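Local structure of imine reductase (Bacillus cereus, 4D3D) at residues K22-G30 with A74-L85; E281-T289 with S298-S306. The protein catalyses the NADPH-dependent, S-selective reduction of the cyclic imine 2-methylpyrroline to the corresponding amine. All blocks are in the same frame, centred on the assembly; numbering follows the deposited sequence.

Contact 1 of 2, residues K22-G30 with A74-L85; sequences KSVTVIGLG and ALAANELVILSL
Thr25 and Ile27 bond through both their N-H and C=O groups to the strand 80-83 and the residue after it, the alternation of a parallel ladder. Thr25 N donates to Leu80 O and Thr25 O accepts from Ile82 N at 2.8 Å; two residues on, Ile27 N reaches Ile82 O in a nearly straight bond (N-H...O 173°) and Ile27 O receives Ser84 N. Where the strands end, Ser84 OG in one of its two conformers, set between its own backbone N and carbonyl carbon, donates a hydrogen bond to Gly28 O at 2.8 Å, tilted 23° from the carbonyl plane. At the other end a water takes the Leu80 N-H and donates to Ser23 O, carrying the link on past the last direct bond. Strand 23-27 is the first strand of the Rossmann fold, paired on its other edge with strand 46-50, and it runs into Gly28 and Gly30 of a GxGxxG sequence, the turn that in this family usually carries the dinucleotide; Gly30 sits at the N-cap position of the helix that follows. Gly28, bare of a side chain, points its CA-H at Ser84 O, CA to O 3.3 Å. On one face of the sheet Ile27 carries the packing. Its CG1 branch, anti to the carbonyl carbon (chi1 -72°), sends CD1 across to Val81 CG1 at 3.6 Å and on toward Ala74 CB, while CG2 lies alongside Leu85 CD2 at 3.9 Å. Thr25 CG2 also meets Ala74 CB, tying the end of helix 71-77 to this face. Val26 and Ile82 point to the opposite face; near the strands' start Val24 CG2 lies beside Leu80 CD2 at 3.9 Å and near Ile82 CG1, and helix 157-170 covers Leu80 and Ile82.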
loop_
_atom_site.group_PDB
_atom_site.type_symbol
_atom_site.label_atom_id
_atom_site.label_comp_id
_atom_site.label_asym_id
_atom_site.label_seq_id
_atom_site.Cartn_x
_atom_site.Cartn_y
_atom_site.Cartn_z
ATOM N N LYS B 22 25.618 31.582 -12.885
ATOM C CA LYS B 22 26.705 32.051 -11.996
ATOM C C LYS B 22 27.678 30.938 -11.635
ATOM O O LYS B 22 28.405 30.508 -12.515
ATOM C CB LYS B 22 26.259 32.878 -10.774
ATOM C CG LYS B 22 26.918 34.263 -10.749
ATOM C CD LYS B 22 26.682 34.969 -9.433
ATOM N N SER B 23 27.739 30.489 -10.374
ATOM C CA SER B 23 28.944 29.760 -9.921
ATOM C C SER B 23 28.539 28.834 -8.751
ATOM O O SER B 23 27.804 29.277 -7.871
ATOM C CB SER B 23 29.952 30.814 -9.437
ATOM O OG SER B 23 31.237 30.267 -9.334
ATOM N N VAL B 24 29.040 27.583 -8.722
ATOM C CA VAL B 24 28.664 26.589 -7.696
ATOM C C VAL B 24 29.748 25.493 -7.562
ATOM O O VAL B 24 30.485 25.239 -8.513
ATOM C CB VAL B 24 27.291 25.976 -8.068
ATOM C CG1 VAL B 24 27.371 25.177 -9.369
ATOM C CG2 VAL B 24 26.682 25.176 -6.911
ATOM N N THR B 25 29.873 24.912 -6.378
ATOM C CA THR B 25 30.798 23.812 -6.122
ATOM C C THR B 25 29.999 22.523 -5.949
ATOM O O THR B 25 28.952 22.513 -5.250
ATOM C CB THR B 25 31.629 24.094 -4.851
ATOM O OG1 THR B 25 32.512 25.188 -5.094
ATOM C CG2 THR B 25 32.429 22.872 -4.428
ATOM N N VAL B 26 30.480 21.415 -6.525
ATOM C CA VAL B 26 29.881 20.077 -6.342
ATOM C C VAL B 26 30.967 19.202 -5.756
ATOM O O VAL B 26 32.037 19.022 -6.361
ATOM C CB VAL B 26 29.338 19.486 -7.652
ATOM C CG1 VAL B 26 28.845 18.080 -7.449
ATOM C CG2 VAL B 26 28.250 20.390 -8.204
ATOM N N ILE B 27 30.695 18.671 -4.568
ATOM C CA ILE B 27 31.557 17.762 -3.901
ATOM C C ILE B 27 30.896 16.410 -3.875
ATOM O O ILE B 27 29.769 16.216 -3.403
ATOM C CB ILE B 27 31.894 18.205 -2.464
ATOM C CG1 ILE B 27 32.842 19.406 -2.430
ATOM C CG2 ILE B 27 32.532 17.032 -1.690
ATOM C CD1 ILE B 27 33.004 20.073 -1.111
ATOM N N GLY B 28 31.582 15.414 -4.426
ATOM C CA GLY B 28 31.019 14.070 -4.571
ATOM C C GLY B 28 30.576 13.806 -6.009
ATOM O O GLY B 28 29.662 14.455 -6.534
ATOM N N LEU B 29 31.285 12.898 -6.688
ATOM C CA LEU B 29 31.120 12.748 -8.163
ATOM C C LEU B 29 30.697 11.325 -8.503
ATOM O O LEU B 29 31.187 10.745 -9.484
ATOM C CB LEU B 29 32.399 13.173 -8.883
ATOM C CG LEU B 29 32.790 14.650 -8.649
ATOM C CD1 LEU B 29 34.164 14.995 -9.226
ATOM C CD2 LEU B 29 31.716 15.598 -9.229
ATOM N N GLY B 30 29.757 10.775 -7.719
ATOM C CA GLY B 30 28.979 9.628 -8.169
ATOM C C GLY B 30 28.099 10.039 -9.324
ATOM O O GLY B 30 28.184 11.167 -9.810
ATOM N N ALA B 74 37.990 23.529 -2.792
ATOM C CA ALA B 74 36.621 23.399 -3.242
ATOM C C ALA B 74 35.699 24.329 -2.385
ATOM O O ALA B 74 34.818 24.968 -2.908
ATOM C CB ALA B 74 36.139 21.929 -3.171
ATOM N N LEU B 75 35.886 24.321 -1.075
ATOM C CA LEU B 75 35.065 25.188 -0.165
ATOM C C LEU B 75 35.317 26.662 -0.501
ATOM O O LEU B 75 34.412 27.459 -0.466
ATOM C CB LEU B 75 35.450 24.892 1.285
ATOM C CG LEU B 75 35.036 23.542 1.898
ATOM C CD1 LEU B 75 35.599 23.391 3.290
ATOM C CD2 LEU B 75 33.509 23.489 1.947
ATOM N N ALA B 76 36.563 27.037 -0.758
ATOM C CA ALA B 76 36.919 28.445 -1.017
ATOM C C ALA B 76 36.311 29.014 -2.283
ATOM O O ALA B 76 36.120 30.254 -2.389
ATOM C CB ALA B 76 38.449 28.626 -1.022
ATOM N N ALA B 77 36.050 28.133 -3.249
ATOM C CA ALA B 77 35.603 28.553 -4.580
ATOM C C ALA B 77 34.270 29.294 -4.620
ATOM O O ALA B 77 34.018 30.149 -5.525
ATOM C CB ALA B 77 35.565 27.379 -5.533
ATOM N N ASN B 78 33.341 28.889 -3.746
ATOM C CA ASN B 78 31.978 29.351 -3.840
ATOM C C ASN B 78 31.311 29.351 -2.457
ATOM O O ASN B 78 31.720 28.619 -1.514
ATOM C CB ASN B 78 31.122 28.441 -4.780
ATOM C CG ASN B 78 31.510 28.506 -6.209
ATOM O OD1 ASN B 78 32.122 27.569 -6.773
ATOM N ND2 ASN B 78 31.235 29.612 -6.818
ATOM N N GLU B 79 30.220 30.121 -2.372
ATOM C CA GLU B 79 29.334 30.126 -1.197
ATOM C C GLU B 79 28.471 28.873 -1.136
ATOM O O GLU B 79 28.340 28.264 -0.090
ATOM C CB GLU B 79 28.393 31.327 -1.299
ATOM C CG GLU B 79 27.324 31.402 -0.230
ATOM C CD GLU B 79 26.477 32.690 -0.426
ATOM O OE1 GLU B 79 25.969 32.945 -1.543
ATOM O OE2 GLU B 79 26.445 33.477 0.519
ATOM N N LEU B 80 27.938 28.490 -2.295
ATOM C CA LEU B 80 27.052 27.310 -2.382
ATOM C C LEU B 80 27.812 26.031 -2.763
ATOM O O LEU B 80 28.511 26.007 -3.817
ATOM C CB LEU B 80 25.953 27.605 -3.393
ATOM C CG LEU B 80 24.876 26.525 -3.486
ATOM C CD1 LEU B 80 24.102 26.416 -2.204
ATOM C CD2 LEU B 80 23.931 26.784 -4.658
ATOM N N VAL B 81 27.667 24.997 -1.899
ATOM C CA VAL B 81 28.403 23.727 -2.025
ATOM C C VAL B 81 27.361 22.623 -2.018
ATOM O O VAL B 81 26.713 22.406 -1.009
ATOM C CB VAL B 81 29.355 23.582 -0.833
ATOM C CG1 VAL B 81 30.078 22.247 -0.927
ATOM C CG2 VAL B 81 30.288 24.791 -0.728
ATOM N N ILE B 82 27.204 21.941 -3.156
ATOM C CA ILE B 82 26.342 20.755 -3.218
ATOM C C ILE B 82 27.101 19.505 -2.738
ATOM O O ILE B 82 28.148 19.201 -3.282
ATOM C CB ILE B 82 25.837 20.530 -4.653
ATOM C CG1 ILE B 82 25.170 21.758 -5.288
ATOM C CG2 ILE B 82 24.927 19.290 -4.714
ATOM C CD1 ILE B 82 24.157 22.445 -4.500
ATOM N N LEU B 83 26.618 18.825 -1.704
ATOM C CA LEU B 83 27.267 17.635 -1.227
ATOM C C LEU B 83 26.465 16.433 -1.754
ATOM O O LEU B 83 25.423 16.081 -1.213
ATOM C CB LEU B 83 27.293 17.627 0.278
ATOM C CG LEU B 83 28.060 18.778 0.930
ATOM C CD1 LEU B 83 27.971 18.644 2.414
ATOM C CD2 LEU B 83 29.523 18.675 0.569
ATOM N N SER B 84 26.929 15.858 -2.840
ATOM C CA SER B 84 26.308 14.683 -3.416
ATOM C C SER B 84 27.176 13.480 -2.990
ATOM O O SER B 84 27.970 12.959 -3.768
ATOM C CB SER B 84 26.209 14.907 -4.936
ATOM O OG SER B 84 27.328 15.622 -5.510
ATOM N N LEU B 85 27.104 13.136 -1.723
ATOM C CA LEU B 85 27.928 12.136 -1.151
ATOM C C LEU B 85 27.069 10.862 -0.935
ATOM O O LEU B 85 25.852 10.909 -0.902
ATOM C CB LEU B 85 28.459 12.609 0.209
ATOM C CG LEU B 85 29.181 13.973 0.196
ATOM C CD1 LEU B 85 29.580 14.458 1.605
ATOM C CD2 LEU B 85 30.410 13.861 -0.684
HETATM O O HOH W 1 27.920 30.111 -4.899
#

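Contact 2 of 2, residues E281-T289 with S298-S306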
loop_
_atom_site.group_PDB
_atom_site.type_symbol
_atom_site.label_atom_id
_atom_site.label_comp_id
_atom_site.label_asym_id
_atom_site.label_seq_id
_atom_site.Cartn_x
_atom_site.Cartn_y
_atom_site.Cartn_z
ATOM N N GLU B 281 -1.032 -9.833 13.231
ATOM C CA GLU B 281 -0.580 -9.598 14.595
ATOM C C GLU B 281 -0.775 -8.156 15.048
ATOM O O GLU B 281 -1.045 -7.882 16.218
ATOM C CB GLU B 281 0.837 -10.083 14.778
ATOM C CG GLU B 281 1.408 -9.864 16.222
ATOM C CD GLU B 281 0.656 -10.585 17.373
ATOM O OE1 GLU B 281 -0.188 -11.523 17.112
ATOM O OE2 GLU B 281 0.912 -10.159 18.564
ATOM N N VAL B 282 -0.661 -7.199 14.154
ATOM C CA VAL B 282 -1.016 -5.803 14.457
ATOM C C VAL B 282 -2.501 -5.725 14.871
ATOM O O VAL B 282 -2.864 -5.100 15.890
ATOM C CB VAL B 282 -0.715 -4.842 13.294
ATOM C CG1 VAL B 282 -1.183 -3.456 13.639
ATOM C CG2 VAL B 282 0.778 -4.780 12.982
ATOM N N PHE B 283 -3.373 -6.284 14.021
ATOM C CA PHE B 283 -4.829 -6.335 14.332
ATOM C C PHE B 283 -5.088 -6.993 15.685
ATOM O O PHE B 283 -5.894 -6.468 16.468
ATOM C CB PHE B 283 -5.603 -7.055 13.247
ATOM C CG PHE B 283 -5.983 -6.151 12.059
ATOM C CD1 PHE B 283 -5.055 -5.816 11.094
ATOM C CD2 PHE B 283 -7.266 -5.666 11.948
ATOM C CE1 PHE B 283 -5.410 -4.920 10.105
ATOM C CE2 PHE B 283 -7.638 -4.808 10.892
ATOM C CZ PHE B 283 -6.679 -4.475 9.969
ATOM N N ARG B 284 -4.440 -8.111 15.946
ATOM C CA ARG B 284 -4.626 -8.802 17.231
ATOM C C ARG B 284 -4.171 -7.973 18.403
ATOM O O ARG B 284 -4.856 -7.934 19.434
ATOM C CB ARG B 284 -4.000 -10.161 17.229
ATOM C CG ARG B 284 -4.716 -11.161 16.346
ATOM C CD ARG B 284 -4.355 -12.630 16.564
ATOM N NE ARG B 284 -4.719 -13.054 17.965
ATOM C CZ ARG B 284 -5.931 -13.480 18.415
ATOM N NH1 ARG B 284 -7.037 -13.599 17.605
ATOM N NH2 ARG B 284 -6.061 -13.828 19.712
ATOM N N ARG B 285 -3.081 -7.254 18.265
ATOM C CA ARG B 285 -2.669 -6.364 19.319
ATOM C C ARG B 285 -3.646 -5.271 19.583
ATOM O O ARG B 285 -3.893 -4.902 20.709
ATOM C CB ARG B 285 -1.233 -5.802 19.002
ATOM C CG ARG B 285 -0.169 -6.855 19.116
ATOM C CD ARG B 285 1.042 -6.579 18.198
ATOM N NE ARG B 285 1.764 -5.472 18.610
ATOM C CZ ARG B 285 2.729 -4.848 17.880
ATOM N NH1 ARG B 285 3.050 -5.127 16.542
ATOM N NH2 ARG B 285 3.271 -3.871 18.497
ATOM N N GLY B 286 -4.272 -4.714 18.563
ATOM C CA GLY B 286 -5.308 -3.725 18.778
ATOM C C GLY B 286 -6.550 -4.293 19.475
ATOM O O GLY B 286 -7.162 -3.602 20.275
ATOM N N MET B 287 -6.952 -5.490 19.099
ATOM C CA MET B 287 -8.077 -6.171 19.744
ATOM C C MET B 287 -7.824 -6.392 21.227
ATOM O O MET B 287 -8.657 -6.057 22.054
ATOM C CB MET B 287 -8.357 -7.484 19.023
ATOM C CG MET B 287 -8.930 -7.313 17.611
ATOM S SD MET B 287 -10.540 -6.521 17.513
ATOM C CE MET B 287 -11.557 -7.719 18.473
ATOM N N LYS B 288 -6.642 -6.874 21.520
ATOM C CA LYS B 288 -6.234 -7.162 22.921
ATOM C C LYS B 288 -5.960 -5.984 23.774
ATOM O O LYS B 288 -5.755 -6.168 25.011
ATOM C CB LYS B 288 -5.088 -8.104 22.891
ATOM C CG LYS B 288 -5.354 -9.518 22.452
ATOM C CD LYS B 288 -3.969 -10.176 22.517
ATOM C CE LYS B 288 -4.001 -11.495 21.856
ATOM N NZ LYS B 288 -2.588 -11.998 21.841
ATOM N N THR B 289 -5.965 -4.778 23.243
ATOM C CA THR B 289 -5.977 -3.565 23.988
ATOM C C THR B 289 -7.290 -2.819 24.031
ATOM O O THR B 289 -7.393 -1.639 24.319
ATOM C CB THR B 289 -4.832 -2.611 23.531
ATOM O OG1 THR B 289 -4.894 -2.430 22.098
ATOM C CG2 THR B 289 -3.542 -3.233 23.873
ATOM N N SER B 298 -7.737 2.929 14.644
ATOM C CA SER B 298 -7.274 2.838 16.016
ATOM C C SER B 298 -5.924 2.097 16.100
ATOM O O SER B 298 -5.242 2.232 17.147
ATOM C CB SER B 298 -8.303 2.150 16.937
ATOM O OG SER B 298 -8.550 0.794 16.615
ATOM N N LEU B 299 -5.585 1.282 15.119
ATOM C CA LEU B 299 -4.259 0.634 15.066
ATOM C C LEU B 299 -3.058 1.594 15.021
ATOM O O LEU B 299 -1.941 1.165 15.376
ATOM C CB LEU B 299 -4.163 -0.408 13.971
ATOM C CG LEU B 299 -5.173 -1.571 13.996
ATOM C CD1 LEU B 299 -5.124 -2.428 12.769
ATOM C CD2 LEU B 299 -4.963 -2.398 15.266
ATOM N N ILE B 300 -3.301 2.853 14.766
ATOM C CA ILE B 300 -2.215 3.820 14.867
ATOM C C ILE B 300 -1.695 3.896 16.307
ATOM O O ILE B 300 -0.529 4.138 16.541
ATOM C CB ILE B 300 -2.611 5.161 14.261
ATOM C CG1 ILE B 300 -1.315 5.916 13.895
ATOM C CG2 ILE B 300 -3.457 5.919 15.183
ATOM C CD1 ILE B 300 -1.511 7.193 13.137
ATOM N N GLU B 301 -2.547 3.542 17.267
ATOM C CA GLU B 301 -2.110 3.464 18.654
ATOM C C GLU B 301 -1.144 2.362 18.909
ATOM O O GLU B 301 -0.248 2.535 19.796
ATOM C CB GLU B 301 -3.301 3.335 19.629
ATOM C CG GLU B 301 -4.313 4.462 19.467
ATOM C CD GLU B 301 -3.755 5.911 19.580
ATOM O OE1 GLU B 301 -2.836 6.166 20.358
ATOM O OE2 GLU B 301 -4.263 6.807 18.878
ATOM N N ILE B 302 -1.253 1.230 18.203
ATOM C CA ILE B 302 -0.313 0.187 18.303
ATOM C C ILE B 302 1.049 0.631 17.706
ATOM O O ILE B 302 2.098 0.343 18.296
ATOM C CB ILE B 302 -0.816 -1.101 17.605
ATOM C CG1 ILE B 302 -2.063 -1.634 18.326
ATOM C CG2 ILE B 302 0.280 -2.151 17.517
ATOM C CD1 ILE B 302 -1.822 -1.974 19.777
ATOM N N PHE B 303 1.024 1.298 16.546
ATOM C CA PHE B 303 2.253 1.742 15.915
ATOM C C PHE B 303 2.961 2.786 16.822
ATOM O O PHE B 303 4.196 2.806 16.887
ATOM C CB PHE B 303 1.980 2.285 14.549
ATOM C CG PHE B 303 1.560 1.256 13.533
ATOM C CD1 PHE B 303 2.158 0.010 13.480
ATOM C CD2 PHE B 303 0.557 1.504 12.604
ATOM C CE1 PHE B 303 1.799 -0.919 12.545
ATOM C CE2 PHE B 303 0.178 0.543 11.655
ATOM C CZ PHE B 303 0.827 -0.651 11.592
ATOM N N LYS B 304 2.169 3.613 17.508
ATOM C CA LYS B 304 2.683 4.734 18.288
ATOM C C LYS B 304 3.349 4.179 19.492
ATOM O O LYS B 304 4.344 4.748 19.917
ATOM C CB LYS B 304 1.567 5.710 18.788
ATOM C CG LYS B 304 0.961 6.554 17.708
ATOM N N ASN B 305 2.797 3.105 20.067
ATOM C CA ASN B 305 3.132 2.643 21.411
ATOM C C ASN B 305 4.444 2.053 21.058
ATOM O O ASN B 305 5.244 2.735 20.416
ATOM C CB ASN B 305 2.102 1.611 21.957
ATOM N N SER B 306 4.679 0.782 21.371
ATOM C CA SER B 306 5.866 0.115 20.841
ATOM C C SER B 306 6.654 1.096 19.920
ATOM O O SER B 306 7.902 1.080 19.815
ATOM C CB SER B 306 5.426 -1.168 20.114
ATOM O OG SER B 306 6.457 -2.161 19.997
#
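Leu299 CD1 sits over the centre of the Phe283 ring in a CH-pi contact, 3.6 Å from the centroid and only 6° off the ring normal. Its other methyl, CD2, turns to the helix backbone and rests 3.5 Å from Val282 O and 3.8 Å from Gly286 CA, where the lack of a side chain lets the leucine come in close. Ile302 packs against Arg285 and Gly286: CG1 touches the backbone of Gly286, CD1 lies 3.7 Å from Arg285 O, and CG2, anti to the backbone N, stands 3.6 Å from Arg285 NH2, over one guanidinium face and offset toward its rim. Val282 CG1 completes the apolar patch against Phe303 CZ at 4.0 Å. A bend at chi3 (68°) brings the guanidinium over Ile302, with Ser306 CB at its edge; Asp272 of the second subunit fixes it there by a salt bridge to NH2 and also bonds Ser306 OG. The short helix 300-304 crosses the 281-288 part of helix 274-288 at 98°, the two axes 9.4 Å apart at their closest, while helix 252-268 packs on Phe283 and Leu199 of the second subunit closes over Val282, Phe283 and Leu299.

In the fold
Contact 1 lies in the N-terminal NAD-binding domain and contact 2 in the helical C-terminal domain, on opposite sides of the chain's centre with their nearest atoms about 29 Å apart; they share no element. Contact 1 is largely buried and joins neighbouring strands of the central sheet, so backbone hydrogen bonds dominate and aliphatic side chains fill in on both faces. Contact 2 is only partly buried: two helices cross nearly at right angles with no hydrogen bond between them, and apolar, CH-pi and guanidinium-face contacts do the work. Contact 1 is covered by its own chain alone, whereas contact 2 forms part of the dimer interface.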